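Local atomic coordinates of DNA polymerase (Bacillus phage phi29, PDB entry 2PY5), a protein that replicates viral DNA by protein-primed, strand-displacing synthesis with high processivity and fidelity, and carries a 3'-5' exonuclease activity for proofreading. Residues G532-D535 / K536-K539; D169-I172 / I173-L177. The protein carries 2 engineered substitutions. All coordinates share one frame; numbering follows the deposited sequence.

Interaction 1. Residues G532-D535 / K536-K539; sequences GMTD and KIKK. With nucleotides of chain B.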
ATOM      1  N   GLY F 532      12.403   3.841   0.138  1.00 32.97           N
ATOM      2  CA  GLY F 532      12.855   3.968   1.513  1.00 34.44           C
ATOM      3  C   GLY F 532      13.514   5.295   1.819  1.00 35.22           C
ATOM      4  O   GLY F 532      13.735   5.615   2.986  1.00 35.81           O
ATOM      5  N   MET F 533      13.839   6.074   0.787  1.00 33.42           N
ATOM      6  CA  MET F 533      14.454   7.377   0.993  1.00 34.68           C
ATOM      7  C   MET F 533      13.369   8.345   1.440  1.00 35.51           C
ATOM      8  O   MET F 533      12.319   8.441   0.805  1.00 35.97           O
ATOM      9  CB  MET F 533      15.127   7.864  -0.299  1.00 34.05           C
ATOM     10  CG  MET F 533      16.000   9.066  -0.121  1.00 35.26           C
ATOM     11  SD  MET F 533      16.792   9.596  -1.648  1.00 31.84           S
ATOM     12  CE  MET F 533      18.208   8.497  -1.732  1.00 34.24           C
ATOM     13  N   THR F 534      13.605   9.038   2.549  1.00 35.02           N
ATOM     14  CA  THR F 534      12.643  10.021   3.048  1.00 36.72           C
ATOM     15  C   THR F 534      12.772  11.296   2.232  1.00 34.26           C
ATOM     16  O   THR F 534      13.741  11.464   1.499  1.00 35.78           O
ATOM     17  CB  THR F 534      12.896  10.384   4.511  1.00 36.75           C
ATOM     18  OG1 THR F 534      14.131  11.101   4.604  1.00 37.69           O
ATOM     19  CG2 THR F 534      12.952   9.127   5.386  1.00 39.23           C
ATOM     20  N   ASP F 535      11.807  12.201   2.373  1.00 36.01           N
ATOM     21  CA  ASP F 535      11.844  13.478   1.652  1.00 35.63           C
ATOM     22  C   ASP F 535      13.028  14.350   2.071  1.00 34.77           C
ATOM     23  O   ASP F 535      13.631  15.010   1.232  1.00 34.26           O
ATOM     24  CB  ASP F 535      10.531  14.259   1.829  1.00 38.55           C
ATOM     25  CG  ASP F 535       9.366  13.625   1.092  1.00 40.54           C
ATOM     26  OD1 ASP F 535       9.583  12.995   0.031  1.00 41.29           O
ATOM     27  OD2 ASP F 535       8.220  13.766   1.573  1.00 43.75           O
ATOM     28  N   LYS F 536      13.366  14.352   3.363  1.00 31.95           N
ATOM     29  CA  LYS F 536      14.510  15.136   3.830  1.00 33.39           C
ATOM     30  C   LYS F 536      15.813  14.664   3.172  1.00 30.08           C
ATOM     31  O   LYS F 536      16.677  15.476   2.851  1.00 32.81           O
ATOM     32  CB  LYS F 536      14.654  15.067   5.361  1.00 34.67           C
ATOM     33  CG  LYS F 536      15.652  16.091   5.903  1.00 37.19           C
ATOM     34  CD  LYS F 536      15.845  16.027   7.410  1.00 38.90           C
ATOM     35  CE  LYS F 536      16.650  17.242   7.888  1.00 41.02           C
ATOM     36  NZ  LYS F 536      17.305  17.035   9.214  1.00 42.96           N
ATOM     37  N   ILE F 537      15.955  13.353   2.999  1.00 31.03           N
ATOM     38  CA  ILE F 537      17.139  12.793   2.347  1.00 28.97           C
ATOM     39  C   ILE F 537      17.120  13.128   0.844  1.00 29.94           C
ATOM     40  O   ILE F 537      18.146  13.470   0.276  1.00 30.75           O
ATOM     41  CB  ILE F 537      17.253  11.268   2.558  1.00 31.39           C
ATOM     42  CG1 ILE F 537      17.467  10.956   4.047  1.00 30.29           C
ATOM     43  CG2 ILE F 537      18.415  10.701   1.745  1.00 32.76           C
ATOM     44  CD1 ILE F 537      17.448   9.484   4.386  1.00 32.72           C
ATOM     45  N   LYS F 538      15.939  13.068   0.234  1.00 33.02           N
ATOM     46  CA  LYS F 538      15.772  13.466  -1.176  1.00 31.18           C
ATOM     47  C   LYS F 538      16.258  14.903  -1.478  1.00 31.16           C
ATOM     48  O   LYS F 538      16.808  15.173  -2.555  1.00 30.69           O
ATOM     49  CB  LYS F 538      14.310  13.284  -1.609  1.00 32.76           C
ATOM     50  CG  LYS F 538      13.917  11.829  -1.826  1.00 32.12           C
ATOM     51  CD  LYS F 538      12.494  11.682  -2.377  1.00 34.04           C
ATOM     52  CE  LYS F 538      12.265  10.267  -2.913  1.00 36.32           C
ATOM     53  NZ  LYS F 538      10.878  10.037  -3.399  1.00 38.05           N
ATOM     54  N   LYS F 539      16.076  15.814  -0.522  1.00 29.69           N
ATOM     55  CA  LYS F 539      16.606  17.176  -0.627  1.00 31.96           C
ATOM     56  C   LYS F 539      18.136  17.233  -0.797  1.00 30.60           C
ATOM     57  O   LYS F 539      18.663  18.176  -1.381  1.00 31.89           O
ATOM     58  CB  LYS F 539      16.203  18.007   0.601  1.00 34.05           C
ATOM     59  CG  LYS F 539      16.605  19.468   0.484  1.00 35.71           C
ATOM     60  CD  LYS F 539      16.071  20.345   1.586  1.00 35.79           C
ATOM     61  CE  LYS F 539      16.334  21.805   1.240  1.00 37.35           C
ATOM     62  NZ  LYS F 539      16.078  22.727   2.377  1.00 38.60           N
TER
ATOM     63  O5'  DG B   1      17.813  -0.687  -3.243  1.00 77.06           O
ATOM     64  C5'  DG B   1      18.122  -0.309  -1.893  1.00 76.17           C
ATOM     65  C4'  DG B   1      17.248  -1.042  -0.894  1.00 74.69           C
ATOM     66  O4'  DG B   1      15.856  -0.787  -1.189  1.00 73.74           O
ATOM     67  C3'  DG B   1      17.389  -2.567  -0.911  1.00 74.16           C
ATOM     68  O3'  DG B   1      18.194  -3.075   0.189  1.00 74.62           O
ATOM     69  C2'  DG B   1      15.945  -3.088  -0.933  1.00 73.12           C
ATOM     70  C1'  DG B   1      15.112  -1.843  -0.632  1.00 71.23           C
ATOM     71  N9   DG B   1      13.759  -1.782  -1.189  1.00 70.58           N
ATOM     72  C8   DG B   1      13.287  -2.325  -2.364  1.00 70.10           C
ATOM     73  N7   DG B   1      12.025  -2.080  -2.581  1.00 70.04           N
ATOM     74  C5   DG B   1      11.632  -1.326  -1.482  1.00 70.05           C
ATOM     75  C6   DG B   1      10.371  -0.768  -1.155  1.00 69.83           C
ATOM     76  O6   DG B   1       9.313  -0.833  -1.798  1.00 70.07           O
ATOM     77  N1   DG B   1      10.409  -0.073   0.054  1.00 69.63           N
ATOM     78  C2   DG B   1      11.519   0.070   0.854  1.00 69.84           C
ATOM     79  N2   DG B   1      11.359   0.778   1.984  1.00 69.85           N
ATOM     80  N3   DG B   1      12.706  -0.448   0.558  1.00 69.71           N
ATOM     81  C4   DG B   1      12.690  -1.130  -0.618  1.00 69.98           C
TER
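Lys536 lies in the first turn of the short helix 535-538, and Thr534 is the N-cap of that helix. The helix follows strand 523-530 in the initiation and polymerization region and packs on strands 551-561 and 564-573. CB of Lys536 passes 4.1 Å from Thr534 OG1. The rest of its extended chain leads away.

Ile537 supplies the N-H that is capped. Its N donates to Thr534 OG1 over 3.3 Å, a weak but fairly straight bond (160°). A chi1 of 68° places OG1 between the backbone N and the carbonyl carbon of Thr534, turned to the helix start. Ile537 CG2 packs tightly on Met533 CG, 3.5 Å apart. Phe550 and Phe572 touch both buried side chains.

Lys538 N makes an i to i+4 helical bond, 3.0 Å from Thr534 O. Its aliphatic chain runs past Met533, with CG 3.6 Å from Met533 SD. NZ makes a weak hydrogen bond to Val528 O and is not in contact with the Asp535 carboxylate. Lys529, which stabilises the primer terminus, lies nearby.

Lys539 N bonds to Asp535 O at 3.1 Å. Ahead of the cap, Gly532 CA is 3.6 Å from N2 of DG1 of chain B.

Interaction 2. Residues D169-I172 / I173-L177; sequences DIQI and IAEAL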
ATOM      1  N   ASP F 169      -3.525  19.215  12.846  1.00 32.86           N
ATOM      2  CA  ASP F 169      -3.360  17.780  12.563  1.00 33.48           C
ATOM      3  C   ASP F 169      -4.627  16.989  12.829  1.00 31.64           C
ATOM      4  O   ASP F 169      -5.064  16.210  11.976  1.00 33.48           O
ATOM      5  CB  ASP F 169      -2.237  17.160  13.394  1.00 38.33           C
ATOM      6  CG  ASP F 169      -0.864  17.474  12.864  1.00 44.18           C
ATOM      7  OD1 ASP F 169      -0.750  18.150  11.821  1.00 48.06           O
ATOM      8  OD2 ASP F 169       0.114  17.024  13.505  1.00 50.70           O
ATOM      9  N   ILE F 170      -5.216  17.160  14.010  1.00 31.47           N
ATOM     10  CA  ILE F 170      -6.433  16.396  14.335  1.00 31.40           C
ATOM     11  C   ILE F 170      -7.635  16.860  13.501  1.00 31.37           C
ATOM     12  O   ILE F 170      -8.501  16.064  13.182  1.00 30.29           O
ATOM     13  CB  ILE F 170      -6.755  16.388  15.858  1.00 31.40           C
ATOM     14  CG1 ILE F 170      -7.114  17.789  16.398  1.00 32.17           C
ATOM     15  CG2 ILE F 170      -5.568  15.781  16.621  1.00 31.88           C
ATOM     16  CD1 ILE F 170      -7.282  17.816  17.933  1.00 32.46           C
ATOM     17  N   GLN F 171      -7.673  18.131  13.109  1.00 29.53           N
ATOM     18  CA  GLN F 171      -8.798  18.642  12.331  1.00 30.76           C
ATOM     19  C   GLN F 171      -8.726  18.168  10.883  1.00 31.43           C
ATOM     20  O   GLN F 171      -9.760  17.936  10.273  1.00 29.72           O
ATOM     21  CB  GLN F 171      -8.880  20.174  12.399  1.00 30.82           C
ATOM     22  CG  GLN F 171     -10.103  20.726  11.665  1.00 31.92           C
ATOM     23  CD  GLN F 171     -10.411  22.182  11.957  1.00 33.84           C
ATOM     24  OE1 GLN F 171     -11.076  22.853  11.164  1.00 39.30           O
ATOM     25  NE2 GLN F 171      -9.951  22.672  13.091  1.00 33.92           N
ATOM     26  N   ILE F 172      -7.519  18.040  10.330  1.00 29.57           N
ATOM     27  CA  ILE F 172      -7.377  17.498   8.962  1.00 29.71           C
ATOM     28  C   ILE F 172      -7.990  16.092   8.900  1.00 30.37           C
ATOM     29  O   ILE F 172      -8.804  15.795   8.010  1.00 29.36           O
ATOM     30  CB  ILE F 172      -5.906  17.445   8.519  1.00 31.61           C
ATOM     31  CG1 ILE F 172      -5.396  18.853   8.211  1.00 31.06           C
ATOM     32  CG2 ILE F 172      -5.741  16.530   7.271  1.00 31.07           C
ATOM     33  CD1 ILE F 172      -3.890  18.972   8.265  1.00 31.41           C
ATOM     34  N   ILE F 173      -7.599  15.233   9.839  1.00 30.99           N
ATOM     35  CA  ILE F 173      -8.110  13.864   9.867  1.00 29.87           C
ATOM     36  C   ILE F 173      -9.624  13.843  10.201  1.00 30.66           C
ATOM     37  O   ILE F 173     -10.374  13.090   9.591  1.00 30.69           O
ATOM     38  CB  ILE F 173      -7.284  12.962  10.801  1.00 31.87           C
ATOM     39  CG1 ILE F 173      -5.851  12.791  10.257  1.00 32.91           C
ATOM     40  CG2 ILE F 173      -7.961  11.605  10.963  1.00 31.40           C
ATOM     41  CD1 ILE F 173      -5.747  12.211   8.815  1.00 33.56           C
ATOM     42  N   ALA F 174     -10.075  14.700  11.115  1.00 29.88           N
ATOM     43  CA  ALA F 174     -11.521  14.817  11.366  1.00 28.59           C
ATOM     44  C   ALA F 174     -12.295  15.187  10.109  1.00 28.80           C
ATOM     45  O   ALA F 174     -13.340  14.606   9.825  1.00 30.47           O
ATOM     46  CB  ALA F 174     -11.809  15.841  12.469  1.00 28.33           C
ATOM     47  N   GLU F 175     -11.808  16.181   9.368  1.00 29.34           N
ATOM     48  CA  GLU F 175     -12.494  16.642   8.160  1.00 29.17           C
ATOM     49  C   GLU F 175     -12.524  15.550   7.088  1.00 28.62           C
ATOM     50  O   GLU F 175     -13.544  15.338   6.431  1.00 28.09           O
ATOM     51  CB  GLU F 175     -11.840  17.912   7.618  1.00 29.88           C
ATOM     52  CG  GLU F 175     -12.070  19.148   8.528  1.00 30.85           C
ATOM     53  CD  GLU F 175     -11.327  20.401   8.075  1.00 35.53           C
ATOM     54  OE1 GLU F 175     -10.393  20.292   7.252  1.00 42.96           O
ATOM     55  OE2 GLU F 175     -11.689  21.504   8.542  1.00 37.43           O
ATOM     56  N   ALA F 176     -11.391  14.883   6.903  1.00 27.92           N
ATOM     57  CA  ALA F 176     -11.278  13.851   5.871  1.00 28.33           C
ATOM     58  C   ALA F 176     -12.140  12.639   6.219  1.00 28.46           C
ATOM     59  O   ALA F 176     -12.846  12.121   5.357  1.00 27.72           O
ATOM     60  CB  ALA F 176      -9.818  13.435   5.656  1.00 29.75           C
ATOM     61  N   LEU F 177     -12.091  12.201   7.477  1.00 29.64           N
ATOM     62  CA  LEU F 177     -12.911  11.060   7.888  1.00 28.14           C
ATOM     63  C   LEU F 177     -14.399  11.362   7.794  1.00 26.86           C
ATOM     64  O   LEU F 177     -15.173  10.509   7.371  1.00 28.31           O
ATOM     65  CB  LEU F 177     -12.580  10.606   9.294  1.00 27.50           C
ATOM     66  CG  LEU F 177     -11.246   9.905   9.458  1.00 26.97           C
ATOM     67  CD1 LEU F 177     -10.991   9.659  10.924  1.00 30.37           C
ATOM     68  CD2 LEU F 177     -11.242   8.578   8.684  1.00 29.13           C
TER
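The Gln171 amide and the Glu175 carboxylate meet one turn apart on helix 160-182, an i to i+4 pair. Their planes stand nearly perpendicular, at 81°. Gln171 CG lies over one face of the carboxylate, 3.8 Å from Glu175 CD. The backbone O of Gln171 is on the same side but nearer Glu175 CG, at 3.1 Å. OE2 is the carboxylate oxygen nearer the amide, 3.7 Å from Gln171 CD. Gln171 has CG anti to its N (chi1 -176°), while Glu175 has CG beside its N (chi1 -69°). With these two torsions the chains converge. His35 and Leu139 touch the Glu175 side chain as well.

The side chain of Asp169 leaves the backbone away from residues 173-177. It is a magnesium ligand of the 3'-5' exonuclease site. Here its side chain packs on Glu14 and on a phosphate of the bound DNA. Asp169 O takes a weak bond from Ile173 N, at 3.5 Å.

The buried side chains join this helix to strand 8-15 and helix 130-136 of the exonuclease region. Ile170 touches Ala12 of strand 8-15, an engineered residue. Ile172 packs on Val130 and Ala134 of helix 130-136, and Ile173 on Ile133 and His61. Backbone bonds of normal length run from Glu175 N to Gln171 O and from Ala176 N to Ile172 O. Ile170 O takes two hydrogen bonds, one from Ala174 N at 2.9 Å and one with Ser10 OG.

How the interactions relate
The two contacts belong to the two activities of the enzyme. Interaction 2 lies in the N-terminal exonuclease region, and interaction 1 in the polymerization region. Their centres are 25 Å apart, their nearest atoms about 14 Å, and they do not touch. One is a capped helix start and the other part of a long helix; both lie near bound DNA. Interaction 2 comes within about 4 Å of nucleic acid through the metal-binding Asp169. Interaction 1 meets a nucleotide base at the loop before its helix. The side chain of Tyr148, which stabilises the frayed 3' terminus at the exonuclease site, is about 8 Å from that of Lys536. This is consistent with interaction 1 lying on the side toward the exonuclease site.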